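PDB 2G9Z: thiamine pyrophosphokinase from Candida albicans, which catalyses the transfer of pyrophosphate from ATP to thiamine, making the cofactor thiamine pyrophosphate. Local coordinates for the interface of chains A and B. Numbering follows the deposited sequence. Chains: chain A/B, thiamine pyrophosphokinase.

The interface of chains A and B. Residues chain A 217-218, 221; chain B 224, 281, 283, 311, 332.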
# COMPACT_ATOMS: atom_id res chain seq x y z
N PHE A 217 1.37 -5.74 3.65
CA PHE A 217 1.60 -5.17 2.33
C PHE A 217 1.30 -6.04 1.11
O PHE A 217 0.79 -5.53 0.10
CB PHE A 217 3.03 -4.64 2.23
CG PHE A 217 3.22 -3.64 1.14
CD1 PHE A 217 2.47 -2.47 1.13
CD2 PHE A 217 4.13 -3.86 0.12
CE1 PHE A 217 2.62 -1.53 0.11
CE2 PHE A 217 4.29 -2.93 -0.91
CZ PHE A 217 3.53 -1.77 -0.91
N ASP A 218 1.60 -7.33 1.17
CA ASP A 218 1.32 -8.18 0.02
C ASP A 218 -0.18 -8.28 -0.23
O ASP A 218 -0.62 -8.47 -1.37
CB ASP A 218 1.94 -9.58 0.19
CG ASP A 218 1.37 -10.34 1.38
OD1 ASP A 218 1.45 -9.83 2.51
OD2 ASP A 218 0.85 -11.45 1.18
N VAL A 221 -1.15 -5.05 -2.03
CA VAL A 221 -0.79 -5.14 -3.43
C VAL A 221 -1.70 -6.09 -4.19
O VAL A 221 -2.14 -5.79 -5.30
CB VAL A 221 0.69 -5.54 -3.59
CG1 VAL A 221 1.02 -5.80 -5.06
CG2 VAL A 221 1.58 -4.43 -3.05
N ILE B 224 7.20 3.57 -2.19
CA ILE B 224 7.67 2.43 -2.97
C ILE B 224 8.35 2.96 -4.23
O ILE B 224 9.40 2.46 -4.65
CB ILE B 224 6.50 1.49 -3.34
CG1 ILE B 224 5.95 0.83 -2.07
CG2 ILE B 224 6.97 0.43 -4.33
CD1 ILE B 224 6.95 -0.06 -1.35
N LEU B 281 6.32 -8.38 -4.76
CA LEU B 281 5.45 -7.42 -5.44
C LEU B 281 6.10 -6.63 -6.57
O LEU B 281 6.94 -5.77 -6.34
CB LEU B 281 4.88 -6.49 -4.36
CG LEU B 281 4.65 -7.29 -3.07
CD1 LEU B 281 4.44 -6.38 -1.89
CD2 LEU B 281 3.46 -8.23 -3.25
N LEU B 283 5.99 -3.91 -8.45
CA LEU B 283 5.41 -2.58 -8.51
C LEU B 283 6.12 -1.57 -9.40
O LEU B 283 5.73 -0.40 -9.45
CB LEU B 283 5.29 -2.03 -7.09
CG LEU B 283 4.32 -2.84 -6.22
CD1 LEU B 283 4.48 -2.45 -4.76
CD2 LEU B 283 2.90 -2.59 -6.70
N VAL B 311 0.65 -12.47 -9.06
CA VAL B 311 1.48 -11.87 -8.02
C VAL B 311 1.53 -12.83 -6.85
O VAL B 311 0.50 -13.31 -6.39
CB VAL B 311 0.89 -10.53 -7.53
CG1 VAL B 311 1.66 -10.04 -6.30
CG2 VAL B 311 0.97 -9.48 -8.63
N VAL B 332 9.99 -5.71 -5.21
CA VAL B 332 9.74 -5.50 -3.80
C VAL B 332 9.37 -6.80 -3.10
O VAL B 332 8.65 -7.62 -3.66
CB VAL B 332 8.57 -4.51 -3.58
CG1 VAL B 332 8.18 -4.49 -2.09
CG2 VAL B 332 8.96 -3.12 -4.05
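A:Phe217 and A:Val221, one helical turn apart on the helical backbone of the first turns of helix 217-233, face B:Leu281, extended at the end of strand 277-281, and B:Leu283 in the loop just beyond it. The patch is a worked example of how a helix start can be keyed into apolar side chains of a partner subunit. The A:Phe217 ring reaches out between the two chains because its CG lies opposite the backbone N (chi1 -160°). B:Leu281 meets the CD2-CE2 side of this ring with its CD1 methyl, which is 3.6 Å from CE2. Farther out, CZ of A:Phe217 lies 3.7 Å from CG1 of B:Ile224, whose CD1 also touches the ring tip; the two side chains approach from opposite directions. B:Leu283 adds its CD1 methyl, 3.9 Å from CE2 of A:Phe217.

A:Val221 fills the second position. Its CG2 methyl packs within its own chain over one face of the A:Phe217 ring, offset toward the rim, while also lying 3.7 Å from CD1 of B:Leu281 and 3.9 Å from CD1 of B:Leu283. The two branches of B:Leu281 thus divide their work: CD1 serves the ring and CG2, whereas CD2 lies 3.9 Å from CG1 of A:Val221 and also reaches CA of A:Asp218 at 3.9 Å. With CG1 opposite the backbone N (chi1 173°), A:Val221 presents both methyls to the leucines. Contact from several sides should limit the swing of the aromatic ring, and the patch hides 165 Å² of protein surface in all.

Within the fold, a catalytic-domain helix of chain A meets the thiamine-binding domain of chain B, with B:Ile224 supplied by the equivalent helix 217-233 of chain B. Two-fold symmetry repeats the arrangement with the chains exchanged, consistent with a role in holding a dimer together.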